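Local coordinates for protein transmembrane oligosaccharyl transferase (PDB 3WAJ) that belongs to the STT3/AglB oligosaccharyl transferase family, a multi-pass membrane protein with a bound zinc ion and a large globular C-terminal part, at residues A[821-833]-A[849-861]. Numbering follows the deposited sequence.
Sequences TVVLPYSHNSDYP and KEITIYESQVQNG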
loop_
_atom_site.group_PDB
_atom_site.type_symbol
_atom_site.label_atom_id
_atom_site.label_comp_id
_atom_site.label_asym_id
_atom_site.label_seq_id
_atom_site.Cartn_x
_atom_site.Cartn_y
_atom_site.Cartn_z
ATOM N N THR A 821 4.816 25.063 38.290
ATOM C CA THR A 821 4.691 23.615 38.179
ATOM C C THR A 821 5.199 23.165 36.810
ATOM O O THR A 821 4.792 23.708 35.778
ATOM C CB THR A 821 3.243 23.151 38.407
ATOM O OG1 THR A 821 2.811 23.560 39.713
ATOM C CG2 THR A 821 3.149 21.641 38.305
ATOM N N VAL A 822 6.106 22.194 36.796
ATOM C CA VAL A 822 6.627 21.697 35.526
ATOM C C VAL A 822 6.736 20.162 35.481
ATOM O O VAL A 822 7.111 19.517 36.468
ATOM C CB VAL A 822 7.954 22.395 35.135
ATOM C CG1 VAL A 822 9.082 21.958 36.036
ATOM C CG2 VAL A 822 8.291 22.115 33.679
ATOM N N VAL A 823 6.380 19.590 34.332
ATOM C CA VAL A 823 6.397 18.141 34.137
ATOM C C VAL A 823 7.573 17.761 33.225
ATOM O O VAL A 823 7.645 18.209 32.078
ATOM C CB VAL A 823 5.048 17.658 33.547
ATOM C CG1 VAL A 823 4.910 16.135 33.620
ATOM C CG2 VAL A 823 3.901 18.312 34.289
ATOM N N LEU A 824 8.493 16.947 33.748
ATOM C CA LEU A 824 9.708 16.551 33.031
ATOM C C LEU A 824 9.644 15.067 32.643
ATOM O O LEU A 824 9.289 14.223 33.468
ATOM C CB LEU A 824 10.943 16.822 33.897
ATOM C CG LEU A 824 11.030 18.209 34.545
ATOM C CD1 LEU A 824 12.285 18.370 35.405
ATOM C CD2 LEU A 824 10.985 19.294 33.489
ATOM N N PRO A 825 9.978 14.740 31.382
ATOM C CA PRO A 825 9.868 13.350 30.920
ATOM C C PRO A 825 11.188 12.571 30.897
ATOM O O PRO A 825 11.153 11.359 30.689
ATOM C CB PRO A 825 9.357 13.517 29.487
ATOM C CG PRO A 825 10.015 14.791 29.030
ATOM C CD PRO A 825 10.215 15.666 30.260
ATOM N N TYR A 826 12.330 13.230 31.074
ATOM C CA TYR A 826 13.596 12.495 31.033
ATOM C C TYR A 826 14.072 12.119 32.436
ATOM O O TYR A 826 14.007 12.931 33.360
ATOM C CB TYR A 826 14.679 13.284 30.290
ATOM C CG TYR A 826 14.504 13.319 28.785
ATOM C CD1 TYR A 826 14.808 12.204 28.002
ATOM C CD2 TYR A 826 14.056 14.469 28.142
ATOM C CE1 TYR A 826 14.658 12.233 26.621
ATOM C CE2 TYR A 826 13.912 14.504 26.762
ATOM C CZ TYR A 826 14.214 13.390 26.015
ATOM O OH TYR A 826 14.061 13.442 24.659
ATOM N N SER A 827 14.539 10.884 32.593
ATOM C CA SER A 827 15.120 10.447 33.867
ATOM C C SER A 827 16.589 10.121 33.677
ATOM O O SER A 827 17.070 9.986 32.545
ATOM C CB SER A 827 14.394 9.226 34.430
ATOM O OG SER A 827 14.630 8.078 33.634
ATOM N N HIS A 828 17.306 9.982 34.784
ATOM C CA HIS A 828 18.740 9.756 34.704
ATOM C C HIS A 828 19.149 8.293 34.900
ATOM O O HIS A 828 20.332 7.966 34.876
ATOM C CB HIS A 828 19.485 10.729 35.623
ATOM C CG HIS A 828 19.477 12.139 35.106
ATOM N ND1 HIS A 828 18.433 13.014 35.332
ATOM C CD2 HIS A 828 20.363 12.805 34.326
ATOM C CE1 HIS A 828 18.689 14.167 34.734
ATOM N NE2 HIS A 828 19.854 14.067 34.120
ATOM N N ASN A 829 18.164 7.409 35.036
ATOM C CA ASN A 829 18.460 5.988 35.183
ATOM C C ASN A 829 17.633 5.068 34.286
ATOM O O ASN A 829 17.546 3.867 34.543
ATOM C CB ASN A 829 18.328 5.551 36.649
ATOM C CG ASN A 829 16.964 5.876 37.242
ATOM O OD1 ASN A 829 16.340 6.876 36.883
ATOM N ND2 ASN A 829 16.494 5.026 38.156
ATOM N N SER A 830 17.028 5.617 33.233
ATOM C CA SER A 830 16.280 4.781 32.293
ATOM C C SER A 830 17.232 3.934 31.445
ATOM O O SER A 830 18.372 4.323 31.183
ATOM C CB SER A 830 15.351 5.620 31.409
ATOM O OG SER A 830 16.085 6.497 30.582
ATOM N N ASP A 831 16.774 2.762 31.029
ATOM C CA ASP A 831 17.641 1.855 30.283
ATOM C C ASP A 831 17.700 2.177 28.784
ATOM O O ASP A 831 18.236 1.412 27.984
ATOM C CB ASP A 831 17.252 0.397 30.553
ATOM C CG ASP A 831 17.708 -0.079 31.931
ATOM O OD1 ASP A 831 18.033 0.777 32.785
ATOM O OD2 ASP A 831 17.747 -1.307 32.162
ATOM N N TYR A 832 17.178 3.345 28.426
ATOM C CA TYR A 832 17.141 3.781 27.042
ATOM C C TYR A 832 18.468 4.405 26.593
ATOM O O TYR A 832 19.115 5.131 27.362
ATOM C CB TYR A 832 15.962 4.730 26.848
ATOM C CG TYR A 832 14.616 4.025 26.921
ATOM C CD1 TYR A 832 14.372 2.875 26.178
ATOM C CD2 TYR A 832 13.594 4.503 27.739
ATOM C CE1 TYR A 832 13.142 2.229 26.228
ATOM C CE2 TYR A 832 12.361 3.862 27.807
ATOM C CZ TYR A 832 12.136 2.726 27.051
ATOM O OH TYR A 832 10.906 2.072 27.104
ATOM N N PRO A 833 18.889 4.087 25.352
ATOM C CA PRO A 833 20.127 4.572 24.720
ATOM C C PRO A 833 20.128 6.076 24.438
ATOM O O PRO A 833 21.191 6.649 24.235
ATOM C CB PRO A 833 20.195 3.779 23.400
ATOM C CG PRO A 833 18.803 3.290 23.148
ATOM C CD PRO A 833 18.168 3.119 24.504
ATOM N N LYS A 849 18.934 26.070 39.979
ATOM C CA LYS A 849 19.141 24.805 40.665
ATOM C C LYS A 849 19.549 23.701 39.697
ATOM O O LYS A 849 19.853 23.951 38.531
ATOM C CB LYS A 849 17.890 24.398 41.441
ATOM C CG LYS A 849 17.485 25.351 42.559
ATOM C CD LYS A 849 18.380 25.194 43.779
ATOM C CE LYS A 849 17.942 26.115 44.917
ATOM N NZ LYS A 849 16.537 25.862 45.370
ATOM N N GLU A 850 19.526 22.472 40.194
ATOM C CA GLU A 850 20.157 21.360 39.513
ATOM C C GLU A 850 19.484 20.073 39.992
ATOM O O GLU A 850 19.898 19.489 40.996
ATOM C CB GLU A 850 21.645 21.353 39.877
ATOM C CG GLU A 850 22.581 20.750 38.853
ATOM C CD GLU A 850 23.236 21.797 37.972
ATOM O OE1 GLU A 850 22.761 22.954 37.975
ATOM O OE2 GLU A 850 24.226 21.462 37.280
ATOM N N ILE A 851 18.440 19.645 39.281
ATOM C CA ILE A 851 17.667 18.456 39.651
ATOM C C ILE A 851 18.117 17.227 38.876
ATOM O O ILE A 851 18.393 17.299 37.670
ATOM C CB ILE A 851 16.172 18.594 39.285
ATOM C CG1 ILE A 851 15.738 20.052 39.194
ATOM C CG2 ILE A 851 15.280 17.788 40.232
ATOM C CD1 ILE A 851 14.313 20.199 38.697
ATOM N N THR A 852 18.145 16.089 39.555
ATOM C CA THR A 852 18.207 14.818 38.851
ATOM C C THR A 852 16.899 14.078 39.137
ATOM O O THR A 852 16.392 14.106 40.266
ATOM C CB THR A 852 19.455 13.990 39.226
ATOM O OG1 THR A 852 19.082 12.882 40.056
ATOM C CG2 THR A 852 20.482 14.870 39.936
ATOM N N ILE A 853 16.338 13.458 38.098
ATOM C CA ILE A 853 15.048 12.777 38.191
ATOM C C ILE A 853 15.257 11.279 38.005
ATOM O O ILE A 853 16.099 10.865 37.203
ATOM C CB ILE A 853 14.076 13.284 37.098
ATOM C CG1 ILE A 853 13.836 14.789 37.244
ATOM C CG2 ILE A 853 12.746 12.543 37.151
ATOM C CD1 ILE A 853 13.058 15.151 38.494
ATOM N N TYR A 854 14.491 10.466 38.727
ATOM C CA TYR A 854 14.592 9.015 38.573
ATOM C C TYR A 854 13.399 8.416 37.815
ATOM O O TYR A 854 12.293 8.986 37.796
ATOM C CB TYR A 854 14.867 8.331 39.932
ATOM C CG TYR A 854 16.160 8.834 40.527
ATOM C CD1 TYR A 854 17.382 8.299 40.128
ATOM C CD2 TYR A 854 16.170 9.884 41.438
ATOM C CE1 TYR A 854 18.582 8.775 40.645
ATOM C CE2 TYR A 854 17.367 10.370 41.962
ATOM C CZ TYR A 854 18.570 9.810 41.561
ATOM O OH TYR A 854 19.762 10.279 42.070
ATOM N N GLU A 855 13.657 7.277 37.174
ATOM C CA GLU A 855 12.700 6.625 36.293
ATOM C C GLU A 855 11.328 6.424 36.940
ATOM O O GLU A 855 10.297 6.580 36.281
ATOM C CB GLU A 855 13.296 5.301 35.775
ATOM C CG GLU A 855 12.363 4.447 34.928
ATOM C CD GLU A 855 12.129 5.023 33.539
ATOM O OE1 GLU A 855 12.616 6.149 33.265
ATOM O OE2 GLU A 855 11.465 4.339 32.717
ATOM N N SER A 856 11.314 6.108 38.235
ATOM C CA SER A 856 10.056 5.803 38.913
ATOM C C SER A 856 9.231 7.075 39.089
ATOM O O SER A 856 7.999 7.049 38.973
ATOM C CB SER A 856 10.302 5.120 40.260
ATOM O OG SER A 856 10.837 6.026 41.201
ATOM N N GLN A 857 9.913 8.188 39.356
ATOM C CA GLN A 857 9.248 9.483 39.476
ATOM C C GLN A 857 8.581 9.869 38.157
ATOM O O GLN A 857 7.465 10.381 38.137
ATOM C CB GLN A 857 10.257 10.552 39.899
ATOM C CG GLN A 857 11.113 10.141 41.099
ATOM C CD GLN A 857 11.969 11.273 41.642
ATOM O OE1 GLN A 857 12.996 11.631 41.058
ATOM N NE2 GLN A 857 11.550 11.840 42.770
ATOM N N VAL A 858 9.278 9.601 37.056
ATOM C CA VAL A 858 8.749 9.835 35.716
ATOM C C VAL A 858 7.618 8.867 35.351
ATOM O O VAL A 858 6.589 9.282 34.798
ATOM C CB VAL A 858 9.876 9.767 34.649
ATOM C CG1 VAL A 858 9.311 9.541 33.250
ATOM C CG2 VAL A 858 10.708 11.026 34.674
ATOM N N GLN A 859 7.800 7.583 35.659
ATOM C CA GLN A 859 6.802 6.570 35.302
ATOM C C GLN A 859 5.489 6.676 36.093
ATOM O O GLN A 859 4.423 6.330 35.582
ATOM C CB GLN A 859 7.381 5.156 35.424
ATOM C CG GLN A 859 8.336 4.750 34.293
ATOM C CD GLN A 859 7.638 4.533 32.947
ATOM O OE1 GLN A 859 6.403 4.569 32.848
ATOM N NE2 GLN A 859 8.435 4.302 31.902
ATOM N N ASN A 860 5.566 7.160 37.327
ATOM C CA ASN A 860 4.392 7.235 38.196
ATOM C C ASN A 860 3.841 8.651 38.367
ATOM O O ASN A 860 2.785 8.849 38.967
ATOM C CB ASN A 860 4.703 6.619 39.567
ATOM C CG ASN A 860 5.222 5.205 39.464
ATOM O OD1 ASN A 860 4.784 4.428 38.611
ATOM N ND2 ASN A 860 6.168 4.860 40.330
ATOM N N GLY A 861 4.564 9.634 37.846
ATOM C CA GLY A 861 4.096 11.001 37.890
ATOM C C GLY A 861 4.206 11.591 39.275
ATOM O O GLY A 861 3.417 12.463 39.643
#
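Ser827, His828 and Asn829 meet Ile853 and Glu855 in a mixed polar and apolar contact between a loop and the N-terminal end of a short helix within the β-rich peripheral domain of this AglB protein, where the loop after edge strand 819-824 passes helix 855-860. One backbone bond and one from a side chain join the loop to the helix start. His828 N reaches Ile853 O at 2.8 Å, while Asn829 OD1 accepts from Glu855 N at 2.7 Å, with Glu855 N tilted 16° from the plane of that carbonyl. Asparagine suits this spot: its short amide, with CG lodged between backbone N and carbonyl carbon (chi1 55°), bends back to the first turn, where main-chain N-H groups lack helical acceptors. Asn829 CG lies at the edge of the Tyr854 ring, amide and ring planes 81° apart. Tyr854 occupies the N-cap position, and its own N-H is taken by the side chain of Gln857, three residues on. The His828 ring receives a weak bond at ND1 from Ile853 N, its NE2 being bonded to Thr838 O of strand 835-844. Leu824 CD1 also packs 4.3 Å from both Ile851 CD1 and Ile853 CG1, an apolar cluster of buried residues, and the Val858 methyls rest on the carbonyl oxygens of Leu824 and Pro825. Glu855, its chain bent at chi2, turns its carboxylate to the loop; Arg694 forms a salt bridge to OE1, and Gln859 NE2 approaches OE2 from above the carboxylate plane. On its anti side, Glu855 OE1 accepts the hydroxyl of Ser827, OG to OE1 2.8 Å.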